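Local coordinates for protein putative cathepsin d (Ixodes ricinus, PDB 5N7Q) that probably acts as a cathepsin D-type aspartic endopeptidase, cleaving peptide bonds within proteins, and is here bound to the inhibitor pepstatin A, at residues Tyr6-Val11 against Gly20-Gly25; Gln32-Thr37 against Ala119-Ile124; Leu42-Ser47 against Gln103-Ala108; Tyr79-Val84 against Gly113-Glu118; Gly123-Ala128 against Val138-Asn143. One frame throughout, in Å; residues are numbered along the deposited sequence. Where two conformers were deposited one is given.

Contact 1: residues Tyr6-Val11 against Gly20-Gly25; sequences YPEPLV and GPISIG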
# COMPACT_ATOMS: atom_id res chain seq x y z
N TYR A 6 -0.16 7.87 17.21
CA TYR A 6 0.16 8.97 16.28
C TYR A 6 -0.68 8.82 15.02
O TYR A 6 -0.39 7.97 14.19
CB TYR A 6 1.67 9.01 15.93
CG TYR A 6 2.53 8.89 17.15
CD1 TYR A 6 2.84 10.00 17.94
CD2 TYR A 6 3.01 7.66 17.52
CE1 TYR A 6 3.62 9.86 19.07
CE2 TYR A 6 3.80 7.50 18.64
CZ TYR A 6 4.11 8.59 19.41
OH TYR A 6 4.88 8.40 20.57
N PRO A 7 -1.75 9.64 14.89
CA PRO A 7 -2.58 9.57 13.68
C PRO A 7 -1.93 10.28 12.52
O PRO A 7 -1.60 11.47 12.63
CB PRO A 7 -3.90 10.24 14.10
CG PRO A 7 -3.51 11.15 15.20
CD PRO A 7 -2.32 10.58 15.88
N GLU A 8 -1.75 9.58 11.41
CA GLU A 8 -1.17 10.14 10.23
C GLU A 8 -2.27 10.30 9.16
O GLU A 8 -2.76 9.31 8.62
CB GLU A 8 -0.04 9.26 9.71
CG GLU A 8 0.50 9.62 8.33
CD GLU A 8 1.26 10.92 8.25
OE1 GLU A 8 1.46 11.56 9.30
OE2 GLU A 8 1.69 11.29 7.12
N PRO A 9 -2.66 11.55 8.87
CA PRO A 9 -3.74 11.75 7.90
C PRO A 9 -3.28 11.59 6.47
O PRO A 9 -2.21 12.09 6.12
CB PRO A 9 -4.16 13.20 8.15
CG PRO A 9 -2.89 13.85 8.57
CD PRO A 9 -2.16 12.84 9.40
N LEU A 10 -4.09 10.93 5.65
CA LEU A 10 -3.80 10.69 4.24
C LEU A 10 -4.71 11.48 3.29
O LEU A 10 -5.88 11.73 3.59
CB LEU A 10 -3.94 9.20 3.89
CG LEU A 10 -3.15 8.26 4.79
CD1 LEU A 10 -3.49 6.81 4.46
CD2 LEU A 10 -1.65 8.50 4.64
N VAL A 11 -4.14 11.83 2.14
CA VAL A 11 -4.87 12.32 0.98
C VAL A 11 -5.07 11.15 0.02
O VAL A 11 -4.17 10.34 -0.20
CB VAL A 11 -4.09 13.48 0.31
CG1 VAL A 11 -4.62 13.80 -1.08
CG2 VAL A 11 -4.13 14.70 1.21
N GLY A 20 0.74 10.90 2.73
CA GLY A 20 0.64 11.78 3.89
C GLY A 20 1.93 12.51 4.20
O GLY A 20 3.01 12.16 3.69
N PRO A 21 1.84 13.52 5.04
CA PRO A 21 3.00 14.31 5.39
C PRO A 21 3.98 13.69 6.39
O PRO A 21 3.58 13.01 7.32
CB PRO A 21 2.36 15.56 6.00
CG PRO A 21 1.14 15.03 6.66
CD PRO A 21 0.62 14.04 5.67
N ILE A 22 5.26 13.96 6.15
CA ILE A 22 6.31 13.67 7.12
C ILE A 22 7.27 14.83 7.09
O ILE A 22 7.23 15.62 6.16
CB ILE A 22 7.08 12.33 6.88
CG1 ILE A 22 7.91 12.34 5.59
CG2 ILE A 22 6.10 11.15 6.90
CD1 ILE A 22 8.85 11.15 5.41
N SER A 23 8.13 14.90 8.09
CA SER A 23 9.29 15.78 7.98
C SER A 23 10.55 15.05 8.31
O SER A 23 10.54 14.03 9.02
CB SER A 23 9.15 17.04 8.85
OG SER A 23 9.34 16.80 10.23
N ILE A 24 11.65 15.60 7.77
CA ILE A 24 12.99 15.08 8.01
C ILE A 24 13.85 16.26 8.44
O ILE A 24 13.79 17.33 7.86
CB ILE A 24 13.60 14.46 6.73
CG1 ILE A 24 12.67 13.40 6.10
CG2 ILE A 24 14.99 13.92 7.00
CD1 ILE A 24 12.52 12.08 6.83
N GLY A 25 14.70 16.04 9.44
CA GLY A 25 15.82 16.96 9.71
C GLY A 25 15.46 18.05 10.68
O GLY A 25 14.32 18.16 11.15
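Glu8 and Pro21 carry this contact, their side chains passing antiparallel to each other where strand 6-13 meets strand 17-24 of an N-terminal beta hairpin in the pepsin-like fold. The short segments have begun to diverge: their axes make an angle of 127° and come within 6.0 Å of each other. Glu8 CG stands anti to the backbone N (chi1 170°) and the chain then bends at chi2, which brings the carboxylate to the backbone of Gly20 and Pro21. There OE2 lies 2.6 Å from Pro21 O, in a buried setting to which Phe35, Ile95 and Phe174 contribute. The tertiary amide N of Pro21, 3.1 Å from Glu8 OE2, has no hydrogen to give. The pyrrolidine ring turns its CD to the other strand, 3.3 Å from Glu8 OE2 and 3.5 Å from Pro9 O. Leu10 points its CB away from strand 17-24, yet one branch returns to Gly20, which has no side chain in the way; Pro9 O also closes in on this bare glycine, 3.6 Å from Gly20 CA. The returning methyl, Leu10 CD2, ends 3.9 Å from Gly20 N.

Contact 2: residues Gln32-Thr37 against Ala119-Ile124; sequences QVIFDT and APFDGI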
# COMPACT_ATOMS: atom_id res chain seq x y z
N GLN A 32 5.73 14.70 1.28
CA GLN A 32 4.58 13.79 1.20
C GLN A 32 5.07 12.44 0.77
O GLN A 32 5.86 12.33 -0.17
CB GLN A 32 3.57 14.31 0.19
CG GLN A 32 3.01 15.67 0.56
CD GLN A 32 2.08 15.61 1.74
OE1 GLN A 32 1.48 14.58 2.01
NE2 GLN A 32 1.94 16.73 2.45
N VAL A 33 4.60 11.39 1.43
CA VAL A 33 5.04 10.02 1.09
C VAL A 33 3.86 9.07 1.06
O VAL A 33 2.89 9.25 1.76
CB VAL A 33 6.09 9.47 2.08
CG1 VAL A 33 7.38 10.25 1.95
CG2 VAL A 33 5.62 9.49 3.53
N ILE A 34 3.98 8.04 0.22
CA ILE A 34 3.04 6.93 0.27
C ILE A 34 3.51 6.00 1.40
O ILE A 34 4.70 5.66 1.48
CB ILE A 34 2.83 6.30 -1.12
CG1 ILE A 34 1.83 5.15 -1.06
CG2 ILE A 34 4.13 5.86 -1.78
CD1 ILE A 34 1.21 4.85 -2.41
N PHE A 35 2.56 5.62 2.25
CA PHE A 35 2.80 4.65 3.32
C PHE A 35 2.52 3.27 2.77
O PHE A 35 1.37 2.97 2.45
CB PHE A 35 1.93 4.97 4.53
CG PHE A 35 2.40 6.21 5.27
CD1 PHE A 35 2.10 7.47 4.82
CD2 PHE A 35 3.23 6.10 6.40
CE1 PHE A 35 2.57 8.61 5.45
CE2 PHE A 35 3.69 7.25 7.05
CZ PHE A 35 3.37 8.50 6.57
N ASP A 36 3.57 2.47 2.61
CA ASP A 36 3.56 1.30 1.74
C ASP A 36 3.89 0.03 2.54
O ASP A 36 5.05 -0.26 2.83
CB ASP A 36 4.61 1.49 0.61
CG ASP A 36 4.76 0.28 -0.27
OD1 ASP A 36 3.77 -0.48 -0.35
OD2 ASP A 36 5.81 0.17 -0.93
N THR A 37 2.86 -0.75 2.88
CA THR A 37 3.09 -2.02 3.58
C THR A 37 3.73 -3.11 2.73
O THR A 37 4.03 -4.18 3.26
CB THR A 37 1.83 -2.55 4.28
OG1 THR A 37 0.83 -2.79 3.29
CG2 THR A 37 1.31 -1.56 5.31
N ALA A 119 4.12 11.51 -9.70
CA ALA A 119 3.35 11.35 -8.47
C ALA A 119 3.20 12.67 -7.72
O ALA A 119 4.07 13.55 -7.82
CB ALA A 119 3.98 10.31 -7.57
N PRO A 120 2.11 12.80 -6.94
CA PRO A 120 1.90 13.94 -6.07
C PRO A 120 2.74 13.83 -4.79
O PRO A 120 2.93 14.82 -4.07
CB PRO A 120 0.41 13.84 -5.72
CG PRO A 120 0.12 12.39 -5.78
CD PRO A 120 0.96 11.86 -6.90
N PHE A 121 3.24 12.64 -4.53
CA PHE A 121 4.11 12.39 -3.38
C PHE A 121 5.58 12.46 -3.82
O PHE A 121 5.90 12.32 -5.01
CB PHE A 121 3.78 11.06 -2.72
CG PHE A 121 3.72 9.89 -3.67
CD1 PHE A 121 4.87 9.25 -4.05
CD2 PHE A 121 2.50 9.47 -4.21
CE1 PHE A 121 4.85 8.17 -4.93
CE2 PHE A 121 2.46 8.39 -5.09
CZ PHE A 121 3.64 7.74 -5.45
N ASP A 122 6.42 12.69 -2.83
CA ASP A 122 7.88 12.81 -3.04
C ASP A 122 8.61 11.51 -2.90
O ASP A 122 9.67 11.35 -3.48
CB ASP A 122 8.46 13.82 -2.07
CG ASP A 122 7.71 15.15 -2.12
OD1 ASP A 122 7.61 15.74 -3.22
OD2 ASP A 122 7.12 15.54 -1.10
N GLY A 123 8.07 10.58 -2.14
CA GLY A 123 8.76 9.32 -1.92
C GLY A 123 7.88 8.31 -1.25
O GLY A 123 6.66 8.45 -1.21
N ILE A 124 8.53 7.26 -0.76
CA ILE A 124 7.82 6.10 -0.22
C ILE A 124 8.35 5.83 1.18
O ILE A 124 9.53 5.93 1.40
CB ILE A 124 8.02 4.85 -1.09
CG1 ILE A 124 7.49 5.11 -2.52
CG2 ILE A 124 7.39 3.61 -0.43
CD1 ILE A 124 7.71 4.00 -3.52
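Gln32 O is gripped by two successive amides, a 2.7 Å bond from Asp122 N and a weak one of 3.4 Å from Gly123 N. Asp122 also reaches back: its OD2 accepts a hydrogen bond from Gln32 N at 2.9 Å, nearly straight (172°) and met on the anti side of the carboxylate. The same OD2 is hydrogen-bonded to His58 ND1, so this oxygen has two partners. Beyond this clasp the chains pair as parallel strands, Val33 with Gly123 and Ile34 with Ile124, and Ile34 N bonds to Gly123 O at 3.1 Å. This is the pairing in the pepsin-like fold that carries the strand bearing Asp36, the predicted catalytic residue of the first lobe. Ile34 and Ile124 run alongside each other on the same face of the sheet. Ile34 CG1 is anti to the backbone N (chi1 -179°), which leaves CG2 as the branch turned to the partner strand, 3.5 Å from Ile124 CG1. That methyl also sits over one face of the Phe121 ring, 4.1 Å from its centroid and 15° off the normal, while Ala119 CB covers the opposite face. Farther along, Asp36 CB rests 3.6 Å from Ile124 CG2, and its carboxylate bonds to Ser39, Gly38 and the bound inhibitor.

Contact 3: residues Leu42-Ser47 against Gln103-Ala108; sequences LWLPSS and QPLGEA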
# COMPACT_ATOMS: atom_id res chain seq x y z
N LEU A 42 12.51 3.81 3.45
CA LEU A 42 12.12 5.21 3.29
C LEU A 42 13.06 5.87 2.29
O LEU A 42 14.29 5.74 2.40
CB LEU A 42 12.23 5.95 4.62
CG LEU A 42 12.01 7.46 4.63
CD1 LEU A 42 10.66 7.93 4.13
CD2 LEU A 42 12.26 7.91 6.05
N TRP A 43 12.51 6.59 1.32
CA TRP A 43 13.37 7.42 0.45
C TRP A 43 12.64 8.68 0.01
O TRP A 43 11.42 8.73 -0.01
CB TRP A 43 13.90 6.65 -0.76
CG TRP A 43 12.86 6.17 -1.72
CD1 TRP A 43 12.25 4.92 -1.73
CD2 TRP A 43 12.24 6.90 -2.77
NE1 TRP A 43 11.33 4.85 -2.72
CE2 TRP A 43 11.26 6.07 -3.36
CE3 TRP A 43 12.38 8.21 -3.25
CZ2 TRP A 43 10.49 6.47 -4.45
CZ3 TRP A 43 11.60 8.61 -4.34
CH2 TRP A 43 10.66 7.74 -4.90
N LEU A 44 13.44 9.69 -0.31
CA LEU A 44 13.00 11.02 -0.74
C LEU A 44 13.94 11.52 -1.82
O LEU A 44 15.10 11.08 -1.88
CB LEU A 44 13.00 12.00 0.43
CG LEU A 44 11.98 11.71 1.54
CD1 LEU A 44 12.32 12.51 2.77
CD2 LEU A 44 10.55 11.91 1.06
N PRO A 45 13.47 12.46 -2.67
CA PRO A 45 14.40 13.04 -3.67
C PRO A 45 15.51 13.84 -3.00
O PRO A 45 15.26 14.55 -2.05
CB PRO A 45 13.48 13.98 -4.48
CG PRO A 45 12.07 13.53 -4.15
CD PRO A 45 12.16 13.11 -2.73
N SER A 46 16.74 13.72 -3.51
CA SER A 46 17.89 14.44 -2.93
C SER A 46 18.04 15.86 -3.49
O SER A 46 17.83 16.07 -4.67
CB SER A 46 19.16 13.69 -3.31
OG SER A 46 20.27 14.22 -2.66
N SER A 47 18.50 16.80 -2.68
CA SER A 47 18.93 18.11 -3.19
C SER A 47 20.15 17.99 -4.12
O SER A 47 20.43 18.92 -4.86
CB SER A 47 19.29 19.05 -2.07
OG SER A 47 20.32 18.55 -1.25
N GLN A 103 17.04 7.96 11.81
CA GLN A 103 16.30 7.19 10.82
C GLN A 103 17.03 7.16 9.46
O GLN A 103 17.19 8.20 8.82
CB GLN A 103 14.88 7.76 10.63
CG GLN A 103 14.05 7.04 9.57
CD GLN A 103 13.88 5.57 9.89
OE1 GLN A 103 13.52 5.24 11.01
NE2 GLN A 103 14.18 4.69 8.93
N PRO A 104 17.46 5.96 9.02
CA PRO A 104 18.04 5.91 7.71
C PRO A 104 17.00 6.19 6.62
O PRO A 104 15.87 5.75 6.72
CB PRO A 104 18.56 4.48 7.57
CG PRO A 104 18.67 3.98 8.93
CD PRO A 104 17.58 4.68 9.71
N LEU A 105 17.41 6.95 5.63
CA LEU A 105 16.60 7.22 4.45
C LEU A 105 17.47 7.18 3.21
O LEU A 105 18.68 7.49 3.24
CB LEU A 105 15.90 8.59 4.52
CG LEU A 105 16.74 9.88 4.48
CD1 LEU A 105 16.04 11.06 3.83
CD2 LEU A 105 17.20 10.30 5.87
N GLY A 106 16.84 6.84 2.10
CA GLY A 106 17.50 6.94 0.80
C GLY A 106 17.36 8.33 0.21
O GLY A 106 16.26 8.89 0.18
N GLU A 107 18.48 8.90 -0.24
CA GLU A 107 18.46 10.13 -1.02
C GLU A 107 18.46 9.71 -2.47
O GLU A 107 19.48 9.24 -3.00
CB GLU A 107 19.68 10.99 -0.72
CG GLU A 107 19.81 11.47 0.71
CD GLU A 107 20.62 12.75 0.83
OE1 GLU A 107 20.45 13.64 -0.03
OE2 GLU A 107 21.37 12.89 1.81
N ALA A 108 17.33 9.89 -3.13
CA ALA A 108 17.15 9.43 -4.50
C ALA A 108 17.80 10.36 -5.51
O ALA A 108 17.61 11.58 -5.46
CB ALA A 108 15.66 9.29 -4.78
O HOH W 1 14.82 3.44 5.30
O HOH W 2 20.99 16.27 0.66
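Glu107 and Ser46 meet where two parallel strands, 42-45 and 103-112, run together in the N-terminal lobe of the pepsin-like fold. From Glu107 CB, which packs against Ser46 CB, the chain leaves with CG anti to the carbonyl carbon (chi1 -62°) and runs extended to the carboxylate. OE1 accepts a 2.7 Å hydrogen bond from Ser46 OG, on the anti side and 23° out of the carboxylate plane. Water 2 donates to the same oxygen and accepts from Ser47 OG, so it ties the glutamate to a second serine. OE2 completes the set by bonding to Ser89 OG on strand 82-95. Behind this end lies a regular ladder: Gly106 N bonds to Leu42 O, Leu44 N to Gly106 O, Ala108 N to Leu44 O (2.8 Å, 175°) and Ser46 N to Ala108 O. Gly106, without a side chain, lets Trp43 CB come to 3.4 Å from Gly106 O. Two residues on, Ala108 CB approaches the indole obliquely, 3.8 Å from Trp43 CE3. Leu42 runs alongside Leu105, CD2 of Leu42 being 4.0 Å from Leu105 CB. With hydroxyls and a water gathered round its oxygens, the buried Glu107 carboxylate would probably tolerate a negative charge without a basic partner within the two segments.

Contact 4: residues Tyr79-Val84 against Gly113-Glu118; sequences YGSGNV and GESLLE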
# COMPACT_ATOMS: atom_id res chain seq x y z
N TYR A 79 10.38 -1.68 -7.69
CA TYR A 79 8.97 -1.87 -7.39
C TYR A 79 8.21 -2.38 -8.60
O TYR A 79 8.71 -2.35 -9.73
CB TYR A 79 8.35 -0.54 -6.99
CG TYR A 79 8.99 0.11 -5.78
CD1 TYR A 79 8.63 -0.24 -4.51
CD2 TYR A 79 9.96 1.10 -5.94
CE1 TYR A 79 9.22 0.36 -3.39
CE2 TYR A 79 10.57 1.69 -4.85
CZ TYR A 79 10.19 1.35 -3.59
OH TYR A 79 10.84 1.97 -2.55
N GLY A 80 6.98 -2.83 -8.38
CA GLY A 80 6.13 -3.18 -9.51
C GLY A 80 5.95 -2.05 -10.49
O GLY A 80 5.90 -2.29 -11.70
N SER A 81 5.89 -0.81 -10.00
CA SER A 81 5.55 0.38 -10.81
C SER A 81 6.66 1.41 -10.96
O SER A 81 6.43 2.53 -11.43
CB SER A 81 4.31 1.05 -10.20
OG SER A 81 3.25 0.16 -10.36
N GLY A 82 7.87 1.06 -10.56
CA GLY A 82 8.96 1.99 -10.72
C GLY A 82 10.25 1.51 -10.08
O GLY A 82 10.36 0.38 -9.61
N ASN A 83 11.24 2.39 -10.07
CA ASN A 83 12.48 2.09 -9.37
C ASN A 83 13.19 3.32 -8.93
O ASN A 83 12.92 4.43 -9.41
CB ASN A 83 13.42 1.36 -10.28
CG ASN A 83 13.88 2.24 -11.37
OD1 ASN A 83 15.03 2.69 -11.41
ND2 ASN A 83 12.97 2.54 -12.25
N VAL A 84 14.11 3.11 -8.01
CA VAL A 84 14.84 4.20 -7.37
C VAL A 84 16.27 3.78 -7.06
O VAL A 84 16.54 2.62 -6.74
CB VAL A 84 14.08 4.73 -6.10
CG1 VAL A 84 13.93 3.66 -5.06
CG2 VAL A 84 14.72 6.00 -5.54
N GLY A 113 9.80 5.12 -13.83
CA GLY A 113 8.41 4.69 -13.75
C GLY A 113 7.51 5.92 -13.64
O GLY A 113 7.63 6.69 -12.70
N GLU A 114 6.58 6.06 -14.58
CA GLU A 114 5.64 7.18 -14.57
C GLU A 114 4.88 7.32 -13.27
O GLU A 114 4.61 8.45 -12.84
CB GLU A 114 4.67 7.07 -15.77
CG GLU A 114 3.86 8.34 -16.06
CD GLU A 114 2.54 8.43 -15.31
OE1 GLU A 114 2.15 7.44 -14.65
OE2 GLU A 114 1.88 9.50 -15.37
N SER A 115 4.56 6.20 -12.62
CA SER A 115 3.80 6.20 -11.38
C SER A 115 4.54 6.94 -10.28
O SER A 115 3.91 7.52 -9.41
CB SER A 115 3.48 4.78 -10.93
OG SER A 115 2.74 4.08 -11.93
N LEU A 116 5.88 6.95 -10.35
CA LEU A 116 6.69 7.70 -9.39
C LEU A 116 7.02 9.10 -9.93
O LEU A 116 6.95 10.10 -9.20
CB LEU A 116 7.99 6.93 -9.09
CG LEU A 116 7.80 5.55 -8.45
CD1 LEU A 116 9.12 4.89 -8.11
CD2 LEU A 116 6.89 5.59 -7.21
N LEU A 117 7.37 9.17 -11.22
CA LEU A 117 7.87 10.42 -11.80
C LEU A 117 6.86 11.54 -11.81
O LEU A 117 7.22 12.70 -11.62
CB LEU A 117 8.38 10.18 -13.21
CG LEU A 117 9.64 9.31 -13.32
CD1 LEU A 117 9.87 8.86 -14.74
CD2 LEU A 117 10.87 10.03 -12.80
N GLU A 118 5.59 11.18 -11.97
CA GLU A 118 4.53 12.18 -12.00
C GLU A 118 3.65 12.15 -10.77
O GLU A 118 2.57 12.75 -10.76
CB GLU A 118 3.73 11.99 -13.29
CG GLU A 118 4.55 12.30 -14.55
CD GLU A 118 5.24 13.67 -14.53
OE1 GLU A 118 4.74 14.65 -13.92
OE2 GLU A 118 6.31 13.78 -15.15
O HOH W 3 4.89 3.45 -13.56
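This is a water-bridged van der Waals contact between the tip of the flap hairpin, formed by strands 69-79 and 82-95 of the pepsin-like fold, and the short helix 114-117. The evidence lies first in Leu116, whose CG stands anti to the carbonyl carbon (chi1 -61°) and whose CD1 is the atom that touches. CD1 lies 3.9 Å from Gly82 CA and 3.8 Å from Asn83 N, and approaches the Tyr79 ring obliquely, 4.4 Å from CD2. Gly113, the N-cap residue, also comes near with its backbone: its CA is 4.1 Å from Gly82 CA, and the bare CA atoms of the two glycines allow this approach. Ser115 sets its CB 3.7 Å from Ser81 O, while its OG passes 3.8 Å from Ser81 CB. The polar link is indirect: water 3 donates to Ser81 O at 2.8 Å and accepts from Ser115 N, one of the first amides of the helix. Within the flap, Tyr79 N bonds to Gly82 O and closes the turn. Ser81 OG and the backbone of Gly80 bond to the bound inhibitor, which also packs on Tyr79, Ser81, Ser115 and Leu116. Tyr79 OH pairs with Trp43 NE1 of strand 42-45, and Leu116 lies between the flap, Val111 of strand 103-112 and Ile124 of strand 123-126.

Contact 5: residues Gly123-Ala128 against Val138-Asn143; sequences GILGLA and VPVFDN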
# COMPACT_ATOMS: atom_id res chain seq x y z
N GLY A 123 8.07 10.58 -2.14
CA GLY A 123 8.76 9.32 -1.92
C GLY A 123 7.88 8.31 -1.25
O GLY A 123 6.66 8.45 -1.21
N ILE A 124 8.53 7.26 -0.76
CA ILE A 124 7.82 6.10 -0.22
C ILE A 124 8.35 5.83 1.18
O ILE A 124 9.53 5.93 1.40
CB ILE A 124 8.02 4.85 -1.09
CG1 ILE A 124 7.49 5.11 -2.52
CG2 ILE A 124 7.39 3.61 -0.43
CD1 ILE A 124 7.71 4.00 -3.52
N LEU A 125 7.44 5.51 2.10
CA LEU A 125 7.80 5.13 3.47
C LEU A 125 7.29 3.71 3.66
O LEU A 125 6.06 3.46 3.82
CB LEU A 125 7.20 6.11 4.49
CG LEU A 125 7.69 5.97 5.95
CD1 LEU A 125 7.50 7.29 6.71
CD2 LEU A 125 6.98 4.83 6.66
N GLY A 126 8.23 2.77 3.61
CA GLY A 126 7.86 1.36 3.72
C GLY A 126 7.53 0.93 5.14
O GLY A 126 8.18 1.34 6.09
N LEU A 127 6.50 0.09 5.26
CA LEU A 127 5.95 -0.42 6.51
C LEU A 127 5.94 -1.95 6.57
O LEU A 127 5.32 -2.55 7.48
CB LEU A 127 4.52 0.11 6.71
CG LEU A 127 4.37 1.61 6.95
CD1 LEU A 127 2.90 1.98 6.88
CD2 LEU A 127 4.97 2.00 8.31
N ALA A 128 6.71 -2.58 5.68
CA ALA A 128 6.88 -4.04 5.67
C ALA A 128 7.92 -4.45 6.70
O ALA A 128 8.47 -3.61 7.42
CB ALA A 128 7.26 -4.52 4.28
N VAL A 138 17.18 0.06 9.05
CA VAL A 138 16.02 -0.07 9.96
C VAL A 138 14.80 0.68 9.43
O VAL A 138 14.87 1.90 9.19
CB VAL A 138 16.36 0.34 11.42
CG1 VAL A 138 16.76 1.79 11.55
CG2 VAL A 138 15.17 0.04 12.33
N PRO A 139 13.66 -0.01 9.26
CA PRO A 139 12.46 0.73 8.84
C PRO A 139 11.91 1.65 9.91
O PRO A 139 12.17 1.49 11.10
CB PRO A 139 11.45 -0.38 8.53
CG PRO A 139 12.29 -1.60 8.28
CD PRO A 139 13.41 -1.45 9.26
N VAL A 140 11.15 2.63 9.46
CA VAL A 140 10.58 3.64 10.33
C VAL A 140 9.82 3.02 11.49
O VAL A 140 10.07 3.37 12.65
CB VAL A 140 9.70 4.63 9.55
CG1 VAL A 140 9.00 5.59 10.51
CG2 VAL A 140 10.55 5.44 8.59
N PHE A 141 8.93 2.06 11.22
CA PHE A 141 8.11 1.53 12.30
C PHE A 141 8.98 0.75 13.27
O PHE A 141 8.77 0.79 14.48
CB PHE A 141 6.97 0.65 11.82
CG PHE A 141 5.96 0.31 12.89
CD1 PHE A 141 5.18 1.32 13.48
CD2 PHE A 141 5.75 -1.00 13.30
CE1 PHE A 141 4.24 1.03 14.46
CE2 PHE A 141 4.80 -1.30 14.27
CZ PHE A 141 4.03 -0.27 14.84
N ASP A 142 9.94 0.00 12.73
CA ASP A 142 10.88 -0.70 13.60
C ASP A 142 11.67 0.23 14.52
O ASP A 142 11.92 -0.08 15.70
CB ASP A 142 11.85 -1.48 12.72
CG ASP A 142 11.25 -2.77 12.23
OD1 ASP A 142 10.34 -2.70 11.38
OD2 ASP A 142 11.64 -3.83 12.74
N ASN A 143 12.06 1.37 13.97
CA ASN A 143 12.78 2.39 14.74
C ASN A 143 11.87 3.02 15.83
O ASN A 143 12.30 3.21 16.97
CB ASN A 143 13.32 3.46 13.79
CG ASN A 143 14.62 4.07 14.25
OD1 ASN A 143 15.25 3.60 15.21
ND2 ASN A 143 15.03 5.13 13.58
O HOH W 4 8.28 0.76 8.79
O HOH W 5 10.63 2.57 6.39
O HOH W 6 8.58 -1.91 9.51
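Strand 123-126 ends beside the first turn of helix 140-146 in the N-terminal lobe, and the two are bridged partly by aliphatic side chains and partly by water. Leu125 and Val140 cross at about a right angle. With Leu125 CG anti to its backbone N (chi1 -170°), CG reaches within 3.9 Å of Val140 CG2, and both leucine methyls also touch the valine. Leu42 lies against each of them. Leu127 adds a looser touch, its CD2 4.3 Å from Phe141 CB, while the Phe141 ring turns away to meet Phe156 edge-to-face. The polar join rests on Gly126 O, which accepts hydrogen bonds from two waters. Water 4 in turn accepts from Phe141 N, and water 5 from Val140 N, 3.1 Å away. These amides belong to the first turn of the helix, where they have no preceding helical carbonyl to bond; the waters serve them instead. Water 6 donates to both Ala128 O and Asp142 OD1, each at 2.7 Å, and that carboxylate also forms a salt bridge to Arg328. Leu125 and Leu127, on either side of Gly126 in sequence, pair with the strand ending at the predicted catalytic Asp36; the helix packs against the end of a strand of the psi-shaped substructure characteristic of pepsin-like peptidases.

Strand 123-126 joins contacts 2 and 5, which share Gly123 and Ile124, and Leu125 N continues the ladder of contact 2 to Ile34 O at 2.8 Å. Contact 1 feeds the same sheet through Gly20 N, 2.9 Å from Val33 O. Contact 3 joins from the other side of strand 123-126 by Trp43 N to Ile124 O, and meets contact 5 through Gln103 NE2 and Val138 O, 2.9 Å apart. Ala108 CB and Val84 CG2, 3.5 Å apart, connect contact 3 to contact 4. Ile34, Asp36 and Ile124 of contact 2 and Tyr79, Ser81, Ser115 and Leu116 of contact 4 meet the inhibitor. The Asp36 side chain lies about 3 Å from that of Asp227 and about 4 Å from that of Tyr79. Contacts 1 and 4 stay about 12 Å apart at their nearest atoms.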